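Local coordinates for protein porin (Rhodobacter blasticus, PDB 3PRN) that forms trimeric outer-membrane channels that let small hydrophilic solutes, up to about 0.6 kDa, diffuse passively across the membrane, at residues R9-Q13 and G101-S105; I139-N143 and A168-N172. The protein carries 1 engineered substitution. All coordinates share one frame. Residue numbers count along the deposited sequence, not the author numbering.

Interaction 1 of 2, residues R9-Q13 and G101-S105; sequences RFGLQ and GYEWS. Engineered in segment 101-105: W104 (natural residue Ala).
Y102, R9 and E103 carry this contact between the extended barrel strand R9-Q13 and a type I turn, G101 to W104, closed by W104 N to G101 O at 3.2 Å. The closest CA pair, R9 and Y102, is 7.6 Å apart, so side chains rather than paired backbones bridge the gap. Y102 (chi1 p) points its ring at the strand, spanning F10 to L12: CE2 lies 3.5 Å from F10 C, CE1 3.5 Å from L12 O at the ring edge, and OH 3.2 Å from G11 C before hydrogen-bonding S28 O. Glycine at 11 makes room, since a CB there would sit 2.9 Å from Y102 CZ. R9 (p, then t, t) extends past the turn, with CD 3.5 Å from Y102 O and one guanidinium face over E103, NH1 to CA 3.7 Å. Water 1 accepts from R9 NH1 (2.9 Å) and donates a weak bond to Y102 O (3.4 Å); water 2 joins R9 NH2 (2.8 Å) to E103 O (2.9 Å). E103 (m, t) sends OE2 to Q13 NE2, a 3.2 Å hydrogen bond, and to S28 OG, while R18 holds Q13 OE1; E103 OE2 is 4.4 Å from R9 NH2, well out of the guanidinium plane: charge proximity without a salt bridge. Engineered W104 brings CD1 within 4.5 Å of R9 NH1. F10 and L12 point away from the turn, F10 packing on T73 of a neighbouring subunit. A long loop folded into the barrel and held to the inner wall by such polar contacts and a tyrosine packed on strand backbone is the constriction loop that narrows the pore eyelet of general diffusion porins.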
# COMPACT_ATOMS: atom_id res chain seq x y z
N ARG A 9 3.22 -8.90 15.60
CA ARG A 9 3.74 -9.11 16.96
C ARG A 9 3.15 -8.02 17.84
O ARG A 9 3.00 -6.87 17.38
CB ARG A 9 5.25 -9.20 17.04
CG ARG A 9 5.97 -7.85 16.96
CD ARG A 9 7.48 -8.06 16.85
NE ARG A 9 8.14 -6.77 16.88
CZ ARG A 9 9.41 -6.57 16.49
NH1 ARG A 9 10.16 -7.54 16.04
NH2 ARG A 9 9.84 -5.32 16.61
N PHE A 10 2.93 -8.36 19.11
CA PHE A 10 2.49 -7.30 20.05
C PHE A 10 2.87 -7.73 21.47
O PHE A 10 2.99 -8.95 21.71
CB PHE A 10 0.99 -7.02 19.88
CG PHE A 10 0.07 -8.17 20.20
CD1 PHE A 10 -0.26 -8.47 21.50
CD2 PHE A 10 -0.48 -8.97 19.20
CE1 PHE A 10 -1.08 -9.54 21.83
CE2 PHE A 10 -1.34 -10.00 19.54
CZ PHE A 10 -1.64 -10.30 20.83
N GLY A 11 3.02 -6.80 22.40
CA GLY A 11 3.39 -7.20 23.76
C GLY A 11 3.69 -5.89 24.53
O GLY A 11 3.30 -4.79 24.10
N LEU A 12 4.40 -6.05 25.63
CA LEU A 12 4.73 -4.96 26.52
C LEU A 12 6.24 -4.69 26.41
O LEU A 12 7.03 -5.64 26.35
CB LEU A 12 4.41 -5.35 27.98
CG LEU A 12 2.92 -5.57 28.25
CD1 LEU A 12 2.74 -6.26 29.61
CD2 LEU A 12 2.16 -4.25 28.22
N GLN A 13 6.56 -3.42 26.36
CA GLN A 13 7.95 -2.97 26.25
C GLN A 13 8.19 -1.94 27.37
O GLN A 13 7.53 -0.91 27.41
CB GLN A 13 8.18 -2.31 24.90
CG GLN A 13 9.64 -1.90 24.68
CD GLN A 13 9.71 -0.75 23.68
OE1 GLN A 13 9.54 0.40 24.06
NE2 GLN A 13 9.85 -1.01 22.37
N GLY A 101 13.97 -11.81 23.36
CA GLY A 101 12.74 -11.07 23.62
C GLY A 101 11.88 -11.05 22.32
O GLY A 101 12.36 -11.42 21.23
N TYR A 102 10.64 -10.58 22.46
CA TYR A 102 9.76 -10.61 21.27
C TYR A 102 10.14 -9.57 20.24
O TYR A 102 9.65 -9.66 19.09
CB TYR A 102 8.30 -10.48 21.71
CG TYR A 102 7.69 -9.13 21.86
CD1 TYR A 102 7.93 -8.36 22.98
CD2 TYR A 102 6.86 -8.58 20.85
CE1 TYR A 102 7.32 -7.13 23.16
CE2 TYR A 102 6.29 -7.32 20.99
CZ TYR A 102 6.49 -6.63 22.17
OH TYR A 102 5.96 -5.42 22.37
N GLU A 103 11.08 -8.67 20.53
CA GLU A 103 11.49 -7.73 19.49
C GLU A 103 12.89 -8.05 18.99
O GLU A 103 13.42 -7.18 18.28
CB GLU A 103 11.42 -6.29 20.00
CG GLU A 103 9.99 -5.96 20.43
CD GLU A 103 9.97 -4.65 21.21
OE1 GLU A 103 10.61 -4.59 22.30
OE2 GLU A 103 9.33 -3.73 20.71
N TRP A 104 13.48 -9.20 19.27
CA TRP A 104 14.80 -9.60 18.83
C TRP A 104 15.81 -8.46 19.02
O TRP A 104 16.39 -7.96 18.06
CB TRP A 104 14.91 -10.05 17.30
CG TRP A 104 13.87 -11.15 17.40
CD1 TRP A 104 12.63 -11.15 16.90
CD2 TRP A 104 14.07 -12.33 18.16
NE1 TRP A 104 12.00 -12.34 17.40
CE2 TRP A 104 12.86 -13.01 18.15
CE3 TRP A 104 15.16 -12.89 18.86
CZ2 TRP A 104 12.66 -14.21 18.85
CZ3 TRP A 104 14.95 -14.11 19.54
CH2 TRP A 104 13.76 -14.74 19.54
N SER A 105 16.02 -8.07 20.26
CA SER A 105 16.99 -7.00 20.56
C SER A 105 18.11 -7.52 21.49
O SER A 105 17.98 -8.52 22.21
CB SER A 105 16.28 -5.83 21.24
OG SER A 105 15.79 -6.24 22.51
O HOH W 1 9.86 -10.41 15.77
O HOH W 2 12.61 -5.44 16.09

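Interaction 2 of 2, residues I139-N143 and A168-N172; sequences ISGVN and ADWSN
Antiparallel pairing of neighbouring barrel strands makes this contact, where strand 142-150 starts after a tight turn and strand 163-171 ends. V142 and W170 form a non-hydrogen-bonded pair (CA-CA 4.6 Å), N143 and D169 a hydrogen-bonded pair (5.3 Å): N143 N to D169 O and D169 N to N143 O are both 3.0 Å. A longer bond, S171 N to G141 O at 3.3 Å, extends the pairing into the turn, where I139 N bonds V142 O at 3.1 Å and G141 has phi/psi 83/-34, angles at which a CB would jam against the preceding carbonyl O. CA-H...O contacts supplement these, as from A168 CA to N143 O (3.1 Å). V142 CG2 meets the W170 ring edge, 3.5 Å from CD1. On the other face, N143 (chi1 m) gives ND2 to OD1 of D169 (chi1 p), a nearly straight 2.7 Å hydrogen bond; D169 OD2 continues to Y145 OH and A93 N. Here the N143/D169 face is polar and hydrogen-bonded, the V142/W170 face apolar, consistent with a wall between channel and membrane.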
# COMPACT_ATOMS: atom_id res chain seq x y z
N ILE A 139 27.44 -22.09 -1.77
CA ILE A 139 28.17 -23.26 -2.28
C ILE A 139 28.40 -24.34 -1.23
O ILE A 139 29.53 -24.75 -0.84
CB ILE A 139 29.45 -22.76 -3.01
CG1 ILE A 139 30.59 -23.79 -3.00
CG2 ILE A 139 30.01 -21.47 -2.41
CD1 ILE A 139 31.86 -23.28 -2.32
N SER A 140 27.29 -24.89 -0.70
CA SER A 140 27.19 -25.95 0.28
C SER A 140 27.98 -25.75 1.57
O SER A 140 29.21 -26.00 1.68
CB SER A 140 27.49 -27.35 -0.29
OG SER A 140 27.08 -28.39 0.59
N GLY A 141 27.24 -25.33 2.63
CA GLY A 141 27.90 -25.08 3.92
C GLY A 141 28.53 -23.67 3.91
O GLY A 141 28.58 -23.04 4.96
N VAL A 142 29.02 -23.24 2.77
CA VAL A 142 29.62 -21.92 2.59
C VAL A 142 28.66 -20.91 1.98
O VAL A 142 27.74 -21.20 1.17
CB VAL A 142 30.92 -21.98 1.78
CG1 VAL A 142 31.66 -20.66 1.71
CG2 VAL A 142 31.84 -23.05 2.36
N ASN A 143 28.72 -19.68 2.52
CA ASN A 143 27.96 -18.57 1.99
C ASN A 143 28.95 -17.41 1.83
O ASN A 143 29.66 -17.09 2.78
CB ASN A 143 26.82 -18.15 2.87
CG ASN A 143 25.77 -19.21 3.07
OD1 ASN A 143 25.07 -19.61 2.13
ND2 ASN A 143 25.59 -19.65 4.31
N ALA A 168 31.55 -13.77 4.68
CA ALA A 168 31.43 -15.20 4.49
C ALA A 168 31.12 -15.91 5.79
O ALA A 168 31.40 -15.44 6.91
CB ALA A 168 32.72 -15.76 3.84
N ASP A 169 30.40 -17.01 5.69
CA ASP A 169 30.15 -17.87 6.81
C ASP A 169 30.24 -19.34 6.33
O ASP A 169 30.19 -19.71 5.15
CB ASP A 169 28.90 -17.62 7.60
CG ASP A 169 27.63 -17.58 6.76
OD1 ASP A 169 27.28 -18.63 6.17
OD2 ASP A 169 27.00 -16.51 6.66
N TRP A 170 30.42 -20.18 7.35
CA TRP A 170 30.69 -21.59 7.10
C TRP A 170 30.23 -22.35 8.32
O TRP A 170 30.41 -21.95 9.47
CB TRP A 170 32.21 -21.81 6.85
CG TRP A 170 32.45 -23.30 6.79
CD1 TRP A 170 32.30 -24.11 5.69
CD2 TRP A 170 32.80 -24.15 7.89
NE1 TRP A 170 32.52 -25.41 6.06
CE2 TRP A 170 32.83 -25.47 7.40
CE3 TRP A 170 33.08 -23.92 9.24
CZ2 TRP A 170 33.15 -26.56 8.20
CZ3 TRP A 170 33.39 -25.01 10.05
CH2 TRP A 170 33.42 -26.31 9.52
N SER A 171 29.61 -23.49 8.01
CA SER A 171 29.11 -24.28 9.13
C SER A 171 29.13 -25.77 8.82
O SER A 171 29.10 -26.18 7.64
CB SER A 171 27.69 -23.73 9.38
OG SER A 171 27.13 -24.40 10.46
N ASN A 172 29.21 -26.59 9.87
CA ASN A 172 28.94 -28.02 9.74
C ASN A 172 27.87 -28.34 10.77
O ASN A 172 27.04 -27.49 11.15
CB ASN A 172 30.19 -28.85 9.80
CG ASN A 172 30.88 -28.76 11.15
OD1 ASN A 172 30.22 -28.47 12.16
ND2 ASN A 172 32.18 -28.99 11.17

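Overall arrangement
Both contacts belong to the same closed antiparallel barrel of 16 strands, on opposite sides of the chain's centre, with centres 30 Å apart and nearest atoms about 17 Å apart. They come in series along the chain: interaction 1 closes at residue 105, before interaction 2 opens at 139, with strand 131-138 between. Their roles in the fold differ. Interaction 1 joins the first strand, 2-15, to the loop that follows helix 88-91 and folds into the barrel; interaction 2 joins the adjacent strands 142-150 and 163-171 at the end of the wall with the short turns, periplasmic in porins of this fold. One shapes the channel's bore, the other continues its wall.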